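Local structure of glutathione S-transferase 2 (Heligmosomoides polygyrus, 1TW9) at the interface of chains A and B. The protein catalyses the conjugation of glutathione to electrophilic substrates. Sequence-based numbering; all coordinates share one arbitrary frame. Chains: chain A/B, glutathione S-transferase 2.

Contacts 1 and 2 are neighbouring patches of the two-fold interface between chains A and B. Their C-alpha centres lie about 8 Å apart. Both use helix 82-101 of chain A, and A:Ser90 belongs to each. Contact 1 sets that helix against strand 59-62 and helix 64-75 of chain B. Contact 2 adds helix 119-142, and the two helices together receive B:Phe48 from a loop of chain B. Together they join the helical part of one subunit to the glutathione-binding part of the other. The two-fold axis repeats both with the chains exchanged, as suits the dimer usual for cytosolic glutathione transferases.

Contact 1: the interface of chains A and B. Residues chain A 83, 86-87, 89-90; chain B 60-62, 66, 70.
A:Phe83 and B:Tyr70 both hold CG anti to the backbone N, with chi1 at -161° and 169°, which turns the two rings toward each other across the interface. The two rings meet at 90°, edge to face. The edge of A:Phe83 is the one that points in, and its CD1 lies 3.9 Å from CE1 of B:Tyr70. CZ of the same phenylalanine reaches along to the backbone of the strand, 3.6 Å from O of B:Gln60. B:Leu61 slides past this ring in the opposite direction and pushes its fork against helix 82-101. Its CD2 packs on CB of A:Ala86 at 3.7 Å. The other branch, CD1, sits over the backbone carbonyl of A:Ala86 and also faces CD2 of A:Leu87. The small A:Ala86 is thus shared by the leucine fork and the B:Tyr70 ring, whose CD1 is 3.8 Å from its CB. Further along the helix, CB of B:Ala66 packs on CB of A:Asp89 and CA of A:Ser90.

Polar groups link the chains through water. One water joins the carboxylate oxygen OD2 of A:Asp89, at 2.7 Å, to O of B:Ala66. A second bridges the hydroxyl OG of A:Ser90 to the backbone N of B:Ala62, 2.9 Å from that N. The same hydroxyl donates to O of A:Leu87, one turn back, at 2.6 Å, which fixes its rotation.

The patch lies where helix 82-101, of the all-helical domain of chain A, runs beside strand 59-62 and helix 64-75 in the thioredoxin-like domain of chain B.

Contact 2: the interface of chains A and B. Residues chain A 90-91, 94, 135, 139; chain B 47-48, 63.
This dimer interface of a Sigma-family glutathione transferase resembles the lock-and-key contact of cytosolic relatives. It joins the two subunits by lodging B:Phe48, the likely key, between helices 82-101 and 119-142 of chain A. The interface hides 105 Å² of its surface. Its CG is anti to the carbonyl carbon, beside the backbone N (chi1 -56°), and this sends the ring into the pocket. CB of A:Ala94 lies over one face, 3.7 Å from the ring centroid. CB of its own neighbour B:Pro47 covers the opposite face. The ring edge is met by the methyl CD2 of A:Leu91 and by OG of A:Ser90. At the tip, CZ lies 3.8 Å from CE1 of A:Phe139. The A:Phe139 ring is itself backed by A:Leu91, whose CD2 sits over its centre.

A:Phe135 supports the base of the key. Its ring stands at 89° to that of B:Phe48, with CB, CG and CD1 alongside the CD2 edge. CA of B:Phe48 sits over its face, 3.6 Å from the centroid, in a CH-pi contact. The rim also runs past the loop backbone, with CD2 3.3 Å from O of B:Pro47. An alanine at A:Phe135 would probably leave the B:Phe48 backbone without its aromatic platform and the key ring freer to turn.

B:Phe48 lies in the loop that leads to strand 53-56 and carries the family's conserved proline of the glutathione site. Beside the pocket, the bent chain of B:Gln63 lays CG 3.4 Å from O of A:Ser90. B:Gln63 is the glutamine of the family's glutathione-binding Gln-Ser pair.

Contact 1: the interface of chains A and B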
loop_
_atom_site.group_PDB
_atom_site.type_symbol
_atom_site.label_atom_id
_atom_site.label_comp_id
_atom_site.label_asym_id
_atom_site.label_seq_id
_atom_site.Cartn_x
_atom_site.Cartn_y
_atom_site.Cartn_z
ATOM N N PHE A 83 -3.556 -13.755 -7.009
ATOM C CA PHE A 83 -3.030 -14.082 -5.650
ATOM C C PHE A 83 -1.533 -13.727 -5.548
ATOM O O PHE A 83 -1.075 -13.218 -4.510
ATOM C CB PHE A 83 -3.323 -15.495 -5.251
ATOM C CG PHE A 83 -3.220 -15.729 -3.787
ATOM C CD1 PHE A 83 -4.247 -15.420 -2.912
ATOM C CD2 PHE A 83 -2.072 -16.275 -3.250
ATOM C CE1 PHE A 83 -4.159 -15.650 -1.525
ATOM C CE2 PHE A 83 -1.988 -16.570 -1.856
ATOM C CZ PHE A 83 -3.029 -16.217 -0.989
ATOM N N ALA A 86 -1.172 -10.129 -4.958
ATOM C CA ALA A 86 -1.584 -9.798 -3.581
ATOM C C ALA A 86 -0.437 -10.161 -2.605
ATOM O O ALA A 86 -0.177 -9.420 -1.665
ATOM C CB ALA A 86 -2.828 -10.508 -3.208
ATOM N N LEU A 87 0.233 -11.293 -2.780
ATOM C CA LEU A 87 1.405 -11.621 -1.933
ATOM C C LEU A 87 2.495 -10.597 -2.063
ATOM O O LEU A 87 3.116 -10.214 -1.068
ATOM C CB LEU A 87 1.910 -13.003 -2.312
ATOM C CG LEU A 87 0.992 -14.151 -1.860
ATOM C CD1 LEU A 87 1.541 -15.478 -2.429
ATOM C CD2 LEU A 87 0.790 -14.296 -0.339
ATOM N N ASP A 89 2.115 -7.491 -2.919
ATOM C CA ASP A 89 1.570 -6.356 -2.160
ATOM C C ASP A 89 1.820 -6.538 -0.680
ATOM O O ASP A 89 2.208 -5.591 0.008
ATOM C CB ASP A 89 0.084 -6.185 -2.345
ATOM C CG ASP A 89 -0.313 -5.735 -3.690
ATOM O OD1 ASP A 89 0.553 -5.220 -4.459
ATOM O OD2 ASP A 89 -1.496 -5.790 -4.096
ATOM N N SER A 90 1.542 -7.715 -0.164
ATOM C CA SER A 90 1.647 -7.960 1.275
ATOM C C SER A 90 3.111 -7.748 1.719
ATOM O O SER A 90 3.345 -7.178 2.789
ATOM C CB SER A 90 1.137 -9.363 1.686
ATOM O OG SER A 90 2.057 -10.355 1.322
ATOM N N GLN B 60 -2.625 -18.291 2.961
ATOM C CA GLN B 60 -2.654 -17.051 3.703
ATOM C C GLN B 60 -2.181 -15.877 2.899
ATOM O O GLN B 60 -1.176 -15.967 2.142
ATOM C CB GLN B 60 -1.755 -17.139 4.944
ATOM C CG GLN B 60 -2.211 -18.104 6.079
ATOM C CD GLN B 60 -1.227 -18.065 7.204
ATOM O OE1 GLN B 60 -0.017 -18.205 6.967
ATOM N NE2 GLN B 60 -1.715 -17.832 8.414
ATOM N N LEU B 61 -2.878 -14.775 3.117
ATOM C CA LEU B 61 -2.528 -13.465 2.629
ATOM C C LEU B 61 -2.760 -12.460 3.762
ATOM O O LEU B 61 -3.863 -12.349 4.329
ATOM C CB LEU B 61 -3.448 -13.129 1.487
ATOM C CG LEU B 61 -3.356 -11.683 0.953
ATOM C CD1 LEU B 61 -2.010 -11.439 0.314
ATOM C CD2 LEU B 61 -4.460 -11.350 0.037
ATOM N N ALA B 62 -1.681 -11.804 4.129
ATOM C CA ALA B 62 -1.675 -10.829 5.167
ATOM C C ALA B 62 -1.699 -9.425 4.624
ATOM O O ALA B 62 -1.525 -9.194 3.433
ATOM C CB ALA B 62 -0.438 -11.034 6.076
ATOM N N ALA B 66 -3.579 -5.078 1.320
ATOM C CA ALA B 66 -3.320 -6.139 0.309
ATOM C C ALA B 66 -4.552 -7.040 0.254
ATOM O O ALA B 66 -4.970 -7.452 -0.836
ATOM C CB ALA B 66 -2.093 -6.894 0.657
ATOM N N TYR B 70 -7.075 -7.255 -3.007
ATOM C CA TYR B 70 -7.226 -8.613 -3.585
ATOM C C TYR B 70 -8.713 -8.949 -3.687
ATOM O O TYR B 70 -9.209 -9.432 -4.728
ATOM C CB TYR B 70 -6.504 -9.673 -2.699
ATOM C CG TYR B 70 -6.847 -11.094 -3.100
ATOM C CD1 TYR B 70 -6.293 -11.700 -4.221
ATOM C CD2 TYR B 70 -7.804 -11.842 -2.340
ATOM C CE1 TYR B 70 -6.717 -12.941 -4.614
ATOM C CE2 TYR B 70 -8.194 -13.120 -2.752
ATOM C CZ TYR B 70 -7.645 -13.644 -3.875
ATOM O OH TYR B 70 -7.987 -14.895 -4.287
HETATM O O HOH W 1 -3.581 -7.169 -3.174
HETATM O O HOH W 2 0.948 -12.312 3.028
#

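Contact 2: the interface of chains A and B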
loop_
_atom_site.group_PDB
_atom_site.type_symbol
_atom_site.label_atom_id
_atom_site.label_comp_id
_atom_site.label_asym_id
_atom_site.label_seq_id
_atom_site.Cartn_x
_atom_site.Cartn_y
_atom_site.Cartn_z
ATOM N N SER A 90 1.542 -7.715 -0.164
ATOM C CA SER A 90 1.647 -7.960 1.275
ATOM C C SER A 90 3.111 -7.748 1.719
ATOM O O SER A 90 3.345 -7.178 2.789
ATOM C CB SER A 90 1.137 -9.363 1.686
ATOM O OG SER A 90 2.057 -10.355 1.322
ATOM N N LEU A 91 4.082 -8.165 0.889
ATOM C CA LEU A 91 5.501 -7.998 1.244
ATOM C C LEU A 91 5.892 -6.500 1.236
ATOM O O LEU A 91 6.693 -6.060 2.042
ATOM C CB LEU A 91 6.381 -8.815 0.286
ATOM C CG LEU A 91 6.316 -10.308 0.678
ATOM C CD1 LEU A 91 6.640 -11.071 -0.558
ATOM C CD2 LEU A 91 7.305 -10.524 1.789
ATOM N N ALA A 94 4.497 -5.023 4.354
ATOM C CA ALA A 94 5.400 -5.402 5.470
ATOM C C ALA A 94 6.651 -4.564 5.448
ATOM O O ALA A 94 7.166 -4.176 6.492
ATOM C CB ALA A 94 5.747 -6.863 5.405
ATOM N N PHE A 135 11.137 -12.514 8.272
ATOM C CA PHE A 135 9.919 -12.726 7.438
ATOM C C PHE A 135 10.272 -12.901 5.960
ATOM O O PHE A 135 9.778 -13.850 5.300
ATOM C CB PHE A 135 8.926 -11.558 7.559
ATOM C CG PHE A 135 8.353 -11.371 8.950
ATOM C CD1 PHE A 135 8.189 -10.092 9.471
ATOM C CD2 PHE A 135 7.982 -12.443 9.730
ATOM C CE1 PHE A 135 7.656 -9.904 10.733
ATOM C CE2 PHE A 135 7.448 -12.259 10.967
ATOM C CZ PHE A 135 7.294 -10.973 11.484
ATOM N N PHE A 139 9.859 -16.260 3.124
ATOM C CA PHE A 139 9.360 -16.219 1.766
ATOM C C PHE A 139 10.398 -16.749 0.739
ATOM O O PHE A 139 10.063 -17.561 -0.139
ATOM C CB PHE A 139 8.884 -14.799 1.437
ATOM C CG PHE A 139 7.500 -14.520 1.918
ATOM C CD1 PHE A 139 7.241 -14.213 3.220
ATOM C CD2 PHE A 139 6.413 -14.553 1.022
ATOM C CE1 PHE A 139 5.966 -13.910 3.671
ATOM C CE2 PHE A 139 5.118 -14.289 1.487
ATOM C CZ PHE A 139 4.878 -13.981 2.797
ATOM N N PRO B 47 1.840 -14.644 8.563
ATOM C CA PRO B 47 3.009 -14.337 7.738
ATOM C C PRO B 47 3.988 -13.303 8.347
ATOM O O PRO B 47 5.211 -13.509 8.265
ATOM C CB PRO B 47 2.391 -13.806 6.449
ATOM C CG PRO B 47 1.103 -14.562 6.283
ATOM C CD PRO B 47 0.601 -14.676 7.761
ATOM N N PHE B 48 3.457 -12.210 8.907
ATOM C CA PHE B 48 4.271 -11.159 9.476
ATOM C C PHE B 48 3.961 -10.919 10.967
ATOM O O PHE B 48 4.146 -9.789 11.510
ATOM C CB PHE B 48 4.026 -9.906 8.718
ATOM C CG PHE B 48 4.268 -10.059 7.273
ATOM C CD1 PHE B 48 3.190 -10.054 6.365
ATOM C CD2 PHE B 48 5.516 -10.277 6.804
ATOM C CE1 PHE B 48 3.387 -10.271 5.014
ATOM C CE2 PHE B 48 5.696 -10.457 5.408
ATOM C CZ PHE B 48 4.633 -10.490 4.576
ATOM N N GLN B 63 -1.937 -8.484 5.546
ATOM C CA GLN B 63 -1.761 -7.022 5.409
ATOM C C GLN B 63 -3.078 -6.459 4.893
ATOM O O GLN B 63 -3.598 -6.842 3.817
ATOM C CB GLN B 63 -0.594 -6.625 4.528
ATOM C CG GLN B 63 0.771 -7.057 5.018
ATOM C CD GLN B 63 1.336 -6.221 6.177
ATOM O OE1 GLN B 63 2.219 -6.675 6.963
ATOM N NE2 GLN B 63 0.844 -5.020 6.300
#